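PDB 1W5R: arylamine n-acetyltransferase from Mycobacterium smegmatis, which catalyses transfer of an acetyl group from acetyl-coenzyme A to arylamines. Local coordinates for residues 84-98 with 109-121. The protein carries 1 engineered substitution. Numbering follows the deposited sequence.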
ATOM      1  N   LEU A  84      14.249 -13.939  29.182  1.00 15.06           N
ATOM      2  CA  LEU A  84      15.093 -15.083  28.820  1.00 15.56           C
ATOM      3  C   LEU A  84      15.904 -15.596  30.003  1.00 16.24           C
ATOM      4  O   LEU A  84      16.029 -16.812  30.188  1.00 16.46           O
ATOM      5  CB  LEU A  84      15.988 -14.777  27.625  1.00 15.19           C
ATOM      6  CG  LEU A  84      15.253 -14.491  26.307  1.00 14.26           C
ATOM      7  CD1 LEU A  84      16.271 -14.110  25.268  1.00 13.69           C
ATOM      8  CD2 LEU A  84      14.363 -15.650  25.799  1.00 14.95           C
ATOM      9  N   GLU A  85      16.437 -14.672  30.800  1.00 17.32           N
ATOM     10  CA  GLU A  85      17.117 -14.996  32.059  1.00 19.11           C
ATOM     11  C   GLU A  85      16.238 -15.808  32.987  1.00 19.61           C
ATOM     12  O   GLU A  85      16.678 -16.823  33.560  1.00 19.82           O
ATOM     13  CB  GLU A  85      17.478 -13.713  32.790  1.00 19.98           C
ATOM     14  CG  GLU A  85      18.735 -13.098  32.327  1.00 21.67           C
ATOM     15  CD  GLU A  85      19.233 -12.024  33.272  1.00 21.34           C
ATOM     16  OE1 GLU A  85      18.412 -11.247  33.834  1.00 21.81           O
ATOM     17  OE2 GLU A  85      20.458 -11.952  33.418  1.00 21.43           O
ATOM     18  N   GLU A  86      14.999 -15.357  33.148  1.00 20.18           N
ATOM     19  CA  GLU A  86      14.073 -15.999  34.069  1.00 21.23           C
ATOM     20  C   GLU A  86      13.813 -17.428  33.612  1.00 21.09           C
ATOM     21  O   GLU A  86      13.734 -18.342  34.436  1.00 21.41           O
ATOM     22  CB  GLU A  86      12.773 -15.189  34.196  1.00 21.77           C
ATOM     23  CG  GLU A  86      11.703 -15.793  35.121  1.00 24.23           C
ATOM     24  CD  GLU A  86      12.139 -15.931  36.580  1.00 26.93           C
ATOM     25  OE1 GLU A  86      13.102 -15.256  37.015  1.00 28.36           O
ATOM     26  OE2 GLU A  86      11.497 -16.726  37.295  1.00 29.05           O
ATOM     27  N   LEU A  87      13.739 -17.619  32.293  1.00 20.56           N
ATOM     28  CA  LEU A  87      13.458 -18.930  31.714  1.00 20.35           C
ATOM     29  C   LEU A  87      14.635 -19.902  31.753  1.00 20.38           C
ATOM     30  O   LEU A  87      14.434 -21.103  31.552  1.00 20.83           O
ATOM     31  CB  LEU A  87      12.913 -18.789  30.280  1.00 20.27           C
ATOM     32  CG  LEU A  87      11.483 -18.243  30.130  1.00 20.45           C
ATOM     33  CD1 LEU A  87      11.122 -17.947  28.679  1.00 20.51           C
ATOM     34  CD2 LEU A  87      10.443 -19.194  30.718  1.00 20.99           C
ATOM     35  N   GLY A  88      15.844 -19.401  32.003  1.00 19.90           N
ATOM     36  CA  GLY A  88      17.029 -20.253  32.133  1.00 20.02           C
ATOM     37  C   GLY A  88      18.150 -20.039  31.128  1.00 19.81           C
ATOM     38  O   GLY A  88      19.197 -20.699  31.206  1.00 19.95           O
ATOM     39  N   PHE A  89      17.943 -19.128  30.172  1.00 19.31           N
ATOM     40  CA  PHE A  89      19.005 -18.752  29.234  1.00 18.64           C
ATOM     41  C   PHE A  89      20.053 -17.897  29.930  1.00 18.80           C
ATOM     42  O   PHE A  89      19.758 -17.241  30.926  1.00 18.97           O
ATOM     43  CB  PHE A  89      18.433 -17.941  28.068  1.00 18.00           C
ATOM     44  CG  PHE A  89      17.503 -18.707  27.180  1.00 16.81           C
ATOM     45  CD1 PHE A  89      16.134 -18.657  27.381  1.00 15.56           C
ATOM     46  CD2 PHE A  89      17.999 -19.457  26.118  1.00 15.99           C
ATOM     47  CE1 PHE A  89      15.263 -19.342  26.537  1.00 16.19           C
ATOM     48  CE2 PHE A  89      17.142 -20.157  25.278  1.00 15.73           C
ATOM     49  CZ  PHE A  89      15.776 -20.101  25.479  1.00 16.19           C
ATOM     50  N   GLU A  90      21.275 -17.897  29.406  1.00 18.85           N
ATOM     51  CA  GLU A  90      22.294 -16.991  29.905  1.00 19.57           C
ATOM     52  C   GLU A  90      22.346 -15.794  28.970  1.00 18.66           C
ATOM     53  O   GLU A  90      22.469 -15.948  27.750  1.00 18.34           O
ATOM     54  CB  GLU A  90      23.652 -17.673  30.011  1.00 20.54           C
ATOM     55  CG  GLU A  90      24.678 -16.879  30.810  1.00 24.29           C
ATOM     56  CD  GLU A  90      25.728 -16.234  29.929  1.00 27.88           C
ATOM     57  OE1 GLU A  90      26.447 -16.978  29.221  1.00 31.49           O
ATOM     58  OE2 GLU A  90      25.847 -14.993  29.951  1.00 27.52           O
ATOM     59  N   VAL A  91      22.227 -14.606  29.555  1.00 17.81           N
ATOM     60  CA  VAL A  91      22.019 -13.386  28.765  1.00 16.84           C
ATOM     61  C   VAL A  91      23.048 -12.320  29.119  1.00 16.61           C
ATOM     62  O   VAL A  91      23.237 -11.987  30.305  1.00 18.05           O
ATOM     63  CB  VAL A  91      20.592 -12.800  28.989  1.00 16.43           C
ATOM     64  CG1 VAL A  91      20.353 -11.554  28.113  1.00 16.42           C
ATOM     65  CG2 VAL A  91      19.508 -13.849  28.750  1.00 16.78           C
ATOM     66  N   GLU A  92      23.722 -11.793  28.103  1.00 15.46           N
ATOM     67  CA  GLU A  92      24.529 -10.582  28.246  1.00 15.24           C
ATOM     68  C   GLU A  92      23.886  -9.467  27.430  1.00 13.99           C
ATOM     69  O   GLU A  92      23.373  -9.718  26.328  1.00 13.42           O
ATOM     70  CB  GLU A  92      25.972 -10.827  27.820  1.00 16.19           C
ATOM     71  CG  GLU A  92      26.675 -11.809  28.768  1.00 19.67           C
ATOM     72  CD  GLU A  92      28.079 -12.184  28.348  1.00 25.22           C
ATOM     73  OE1 GLU A  92      28.394 -12.129  27.139  1.00 27.73           O
ATOM     74  OE2 GLU A  92      28.872 -12.554  29.245  1.00 28.84           O
ATOM     75  N   ARG A  93      23.868  -8.260  27.997  1.00 13.24           N
ATOM     76  CA  ARG A  93      23.357  -7.083  27.302  1.00 12.49           C
ATOM     77  C   ARG A  93      24.478  -6.342  26.609  1.00 11.82           C
ATOM     78  O   ARG A  93      25.476  -5.965  27.227  1.00 12.53           O
ATOM     79  CB  ARG A  93      22.634  -6.126  28.260  1.00 12.20           C
ATOM     80  CG  ARG A  93      21.258  -6.588  28.743  1.00 12.39           C
ATOM     81  CD  ARG A  93      21.339  -7.753  29.743  1.00 13.72           C
ATOM     82  NE  ARG A  93      20.053  -7.944  30.399  1.00 15.14           N
ATOM     83  CZ  ARG A  93      19.782  -8.894  31.290  1.00 14.08           C
ATOM     84  NH1 ARG A  93      20.722  -9.769  31.654  1.00 15.18           N
ATOM     85  NH2 ARG A  93      18.571  -8.965  31.820  1.00 13.77           N
ATOM     86  N   LEU A  94      24.333  -6.142  25.305  1.00 10.85           N
ATOM     87  CA  LEU A  94      25.354  -5.432  24.553  1.00 10.72           C
ATOM     88  C   LEU A  94      24.828  -4.085  24.081  1.00 10.26           C
ATOM     89  O   LEU A  94      23.606  -3.895  23.979  1.00  9.98           O
ATOM     90  CB  LEU A  94      25.781  -6.260  23.338  1.00 11.29           C
ATOM     91  CG  LEU A  94      26.146  -7.733  23.597  1.00 11.13           C
ATOM     92  CD1 LEU A  94      26.599  -8.417  22.311  1.00 12.05           C
ATOM     93  CD2 LEU A  94      27.233  -7.864  24.662  1.00 12.31           C
ATOM     94  N   SER A  95      25.754  -3.178  23.796  1.00  9.73           N
ATOM     95  CA  SER A  95      25.430  -1.888  23.192  1.00 10.38           C
ATOM     96  C   SER A  95      26.015  -1.769  21.791  1.00 10.38           C
ATOM     97  O   SER A  95      27.010  -2.430  21.456  1.00 10.19           O
ATOM     98  CB  SER A  95      25.944  -0.732  24.068  1.00 11.15           C
ATOM     99  OG  SER A  95      27.358  -0.764  24.144  1.00 13.30           O
ATOM    100  N   GLY A  96      25.394  -0.917  20.977  1.00 10.45           N
ATOM    101  CA  GLY A  96      25.872  -0.692  19.627  1.00 10.41           C
ATOM    102  C   GLY A  96      25.571   0.694  19.079  1.00  9.82           C
ATOM    103  O   GLY A  96      24.870   1.498  19.711  1.00  9.48           O
ATOM    104  N   ARG A  97      26.111   0.959  17.898  1.00  9.89           N
ATOM    105  CA  ARG A  97      26.015   2.245  17.216  1.00 10.12           C
ATOM    106  C   ARG A  97      25.283   2.001  15.905  1.00  9.93           C
ATOM    107  O   ARG A  97      25.619   1.057  15.175  1.00 10.24           O
ATOM    108  CB  ARG A  97      27.418   2.778  16.891  1.00 10.30           C
ATOM    109  CG  ARG A  97      28.357   2.861  18.098  1.00 10.51           C
ATOM    110  CD  ARG A  97      29.714   3.411  17.690  1.00 10.82           C
ATOM    111  NE  ARG A  97      30.682   3.262  18.770  1.00 11.76           N
ATOM    112  CZ  ARG A  97      30.841   4.144  19.761  1.00 10.55           C
ATOM    113  NH1 ARG A  97      30.128   5.261  19.795  1.00 10.27           N
ATOM    114  NH2 ARG A  97      31.740   3.916  20.701  1.00 11.46           N
ATOM    115  N   VAL A  98      24.283   2.828  15.600  1.00  9.69           N
ATOM    116  CA  VAL A  98      23.472   2.609  14.400  1.00 10.84           C
ATOM    117  C   VAL A  98      24.123   3.271  13.202  1.00 11.65           C
ATOM    118  O   VAL A  98      24.388   4.470  13.190  1.00 11.91           O
ATOM    119  CB  VAL A  98      21.999   3.092  14.613  1.00 10.42           C
ATOM    120  CG1 VAL A  98      21.153   2.927  13.320  1.00 11.50           C
ATOM    121  CG2 VAL A  98      21.361   2.341  15.771  1.00 10.92           C
ATOM    122  N   PRO A 109      28.793   7.233  15.068  1.00 13.71           N
ATOM    123  CA  PRO A 109      27.540   7.467  15.799  1.00 12.86           C
ATOM    124  C   PRO A 109      27.668   7.182  17.298  1.00 11.55           C
ATOM    125  O   PRO A 109      28.537   6.417  17.716  1.00 11.69           O
ATOM    126  CB  PRO A 109      26.552   6.459  15.180  1.00 13.33           C
ATOM    127  CG  PRO A 109      27.276   5.863  13.996  1.00 13.79           C
ATOM    128  CD  PRO A 109      28.736   6.007  14.253  1.00 14.10           C
ATOM    129  N   ALA A 110      26.790   7.788  18.094  1.00 11.20           N
ATOM    130  CA  ALA A 110      26.656   7.444  19.507  1.00 10.51           C
ATOM    131  C   ALA A 110      26.224   5.995  19.698  1.00 10.30           C
ATOM    132  O   ALA A 110      25.656   5.381  18.778  1.00 10.50           O
ATOM    133  CB  ALA A 110      25.645   8.377  20.179  1.00 10.37           C
ATOM    134  N   GLN A 111      26.493   5.458  20.890  1.00  9.84           N
ATOM    135  CA  GLN A 111      25.951   4.166  21.272  1.00  9.68           C
ATOM    136  C   GLN A 111      24.486   4.402  21.629  1.00  9.58           C
ATOM    137  O   GLN A 111      24.169   4.979  22.675  1.00 10.52           O
ATOM    138  CB  GLN A 111      26.705   3.569  22.462  1.00 10.16           C
ATOM    139  CG  GLN A 111      28.142   3.176  22.154  1.00 11.17           C
ATOM    140  CD  GLN A 111      28.830   2.667  23.391  1.00 14.52           C
ATOM    141  OE1 GLN A 111      28.360   1.714  24.029  1.00 19.48           O
ATOM    142  NE2 GLN A 111      29.942   3.299  23.752  1.00 18.51           N
ATOM    143  N   THR A 112      23.594   3.982  20.727  1.00  8.53           N
ATOM    144  CA  THR A 112      22.157   4.214  20.911  1.00  8.77           C
ATOM    145  C   THR A 112      21.335   2.932  20.805  1.00  8.76           C
ATOM    146  O   THR A 112      20.100   2.967  20.859  1.00  8.45           O
ATOM    147  CB  THR A 112      21.605   5.191  19.873  1.00  8.25           C
ATOM    148  OG1 THR A 112      21.692   4.586  18.580  1.00  8.97           O
ATOM    149  CG2 THR A 112      22.351   6.518  19.887  1.00  9.15           C
ATOM    150  N   HIS A 113      22.014   1.802  20.632  1.00  8.85           N
ATOM    151  CA  HIS A 113      21.309   0.528  20.500  1.00  9.01           C
ATOM    152  C   HIS A 113      21.708  -0.433  21.611  1.00  9.05           C
ATOM    153  O   HIS A 113      22.779  -0.286  22.232  1.00 10.04           O
ATOM    154  CB  HIS A 113      21.559  -0.084  19.116  1.00  9.55           C
ATOM    155  CG  HIS A 113      20.596  -1.175  18.743  1.00  9.02           C
ATOM    156  ND1 HIS A 113      19.299  -1.226  19.212  1.00 10.03           N
ATOM    157  CD2 HIS A 113      20.729  -2.233  17.904  1.00  8.81           C
ATOM    158  CE1 HIS A 113      18.689  -2.285  18.707  1.00  9.54           C
ATOM    159  NE2 HIS A 113      19.536  -2.914  17.911  1.00  8.20           N
ATOM    160  N   ASN A 114      20.843  -1.409  21.855  1.00  9.22           N
ATOM    161  CA  ASN A 114      21.025  -2.413  22.904  1.00  9.84           C
ATOM    162  C   ASN A 114      20.513  -3.712  22.302  1.00  9.74           C
ATOM    163  O   ASN A 114      19.400  -3.743  21.768  1.00 10.31           O
ATOM    164  CB  ASN A 114      20.216  -1.985  24.145  1.00 10.64           C
ATOM    165  CG  ASN A 114      20.084  -3.064  25.233  1.00 11.40           C
ATOM    166  OD1 ASN A 114      19.048  -3.122  25.894  1.00 14.73           O
ATOM    167  ND2 ASN A 114      21.121  -3.885  25.442  1.00 11.96           N
ATOM    168  N   VAL A 115      21.352  -4.756  22.338  1.00  9.63           N
ATOM    169  CA  VAL A 115      20.985  -6.076  21.827  1.00 10.28           C
ATOM    170  C   VAL A 115      21.392  -7.143  22.854  1.00 10.50           C
ATOM    171  O   VAL A 115      22.027  -6.816  23.869  1.00 10.94           O
ATOM    172  CB  VAL A 115      21.605  -6.386  20.431  1.00 10.28           C
ATOM    173  CG1 VAL A 115      21.154  -5.351  19.417  1.00 10.98           C
ATOM    174  CG2 VAL A 115      23.145  -6.471  20.486  1.00 10.75           C
ATOM    175  N   LEU A 116      21.017  -8.398  22.602  1.00 11.15           N
ATOM    176  CA  LEU A 116      21.312  -9.477  23.551  1.00 11.39           C
ATOM    177  C   LEU A 116      22.264 -10.488  22.951  1.00 12.00           C
ATOM    178  O   LEU A 116      22.170 -10.801  21.757  1.00 12.12           O
ATOM    179  CB  LEU A 116      20.037 -10.203  23.965  1.00 11.67           C
ATOM    180  CG  LEU A 116      18.928  -9.306  24.521  1.00 10.30           C
ATOM    181  CD1 LEU A 116      17.681 -10.152  24.784  1.00 11.94           C
ATOM    182  CD2 LEU A 116      19.403  -8.570  25.785  1.00 11.28           C
ATOM    183  N   SER A 117      23.173 -10.988  23.784  1.00 11.97           N
ATOM    184  CA  SER A 117      23.957 -12.161  23.429  1.00 12.84           C
ATOM    185  C   SER A 117      23.504 -13.291  24.358  1.00 13.56           C
ATOM    186  O   SER A 117      23.637 -13.186  25.592  1.00 13.52           O
ATOM    187  CB  SER A 117      25.445 -11.870  23.550  1.00 13.01           C
ATOM    188  OG  SER A 117      26.183 -13.076  23.434  1.00 13.41           O
ATOM    189  N   VAL A 118      22.932 -14.340  23.766  1.00 14.25           N
ATOM    190  CA  VAL A 118      22.194 -15.361  24.516  1.00 15.27           C
ATOM    191  C   VAL A 118      22.835 -16.738  24.343  1.00 16.95           C
ATOM    192  O   VAL A 118      23.159 -17.139  23.230  1.00 16.91           O
ATOM    193  CB  VAL A 118      20.706 -15.404  24.076  1.00 15.01           C
ATOM    194  CG1 VAL A 118      19.906 -16.448  24.831  1.00 15.18           C
ATOM    195  CG2 VAL A 118      20.056 -14.031  24.237  1.00 13.80           C
ATOM    196  N   ALA A 119      23.025 -17.434  25.460  1.00 18.70           N
ATOM    197  CA  ALA A 119      23.520 -18.811  25.435  1.00 20.70           C
ATOM    198  C   ALA A 119      22.445 -19.753  25.957  1.00 22.58           C
ATOM    199  O   ALA A 119      21.726 -19.426  26.903  1.00 21.17           O
ATOM    200  CB  ALA A 119      24.787 -18.937  26.278  1.00 21.21           C
ATOM    201  N   VAL A 120      22.328 -20.921  25.329  1.00 25.51           N
ATOM    202  CA  VAL A 120      21.583 -22.028  25.939  1.00 28.88           C
ATOM    203  C   VAL A 120      22.489 -22.739  26.955  1.00 30.94           C
ATOM    204  O   VAL A 120      23.688 -22.911  26.700  1.00 31.09           O
ATOM    205  CB  VAL A 120      21.039 -23.053  24.901  1.00 29.10           C
ATOM    206  CG1 VAL A 120      20.018 -22.409  23.980  1.00 29.55           C
ATOM    207  CG2 VAL A 120      22.164 -23.686  24.107  1.00 29.91           C
ATOM    208  N   PRO A 121      21.929 -23.130  28.118  1.00 32.87           N
ATOM    209  CA  PRO A 121      22.658 -23.887  29.154  1.00 34.20           C
ATOM    210  C   PRO A 121      23.666 -24.937  28.636  1.00 35.25           C
ATOM    211  O   PRO A 121      24.702 -25.148  29.269  1.00 35.69           O
ATOM    212  CB  PRO A 121      21.537 -24.561  29.961  1.00 34.40           C
ATOM    213  CG  PRO A 121      20.231 -23.931  29.490  1.00 34.01           C
ATOM    214  CD  PRO A 121      20.552 -22.822  28.541  1.00 33.27           C
TER
HETATM  215  O   HOH W   1      23.704   5.310  16.933  1.00 10.43           O
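R97 crosses Q111 obliquely to reach P109 where strands 90-98 and 111-119 run antiparallel. Its CB lies 3.7 Å from A110 O; CG, CD and NE pass P109 O, and NH1 donates to that oxygen (2.9 Å) near the guanidinium plane. The chain, extended from CG to NE, turns at chi4 (-86°), bringing Q111 CG 3.6 Å above the guanidinium plane, over its centre; CZ lies beneath it, and NH2 contacts Q111 NE2 (3.6 Å) without a hydrogen bond. Q111 stretches back to S95, whose OG donates to Q111 OE1 (2.7 Å) and is also hydrogen-bonded to R187 NE. G96 pairs with two residues at a classic beta bulge, its O accepting from H113 N and, weakly, T112 N. V115 N and N114 ND2 (2.9 Å) grip L94 O from opposite faces of its carbonyl plane, fixing the N114 amide. Regular backbone pairs continue to E90 and A119, while L84 CD1 packs on V118 CG2 (3.9 Å). H113 NE2 is hydrogen-bonded to D130 OD2, consistent with the family's catalytic His-Asp pair, and H113 touches engineered Q73, in the triad cysteine's place. The pair lies between strands 127-129 and 175-182; helix 73-87 packs on L116, helix 189-201 on R93 and N114.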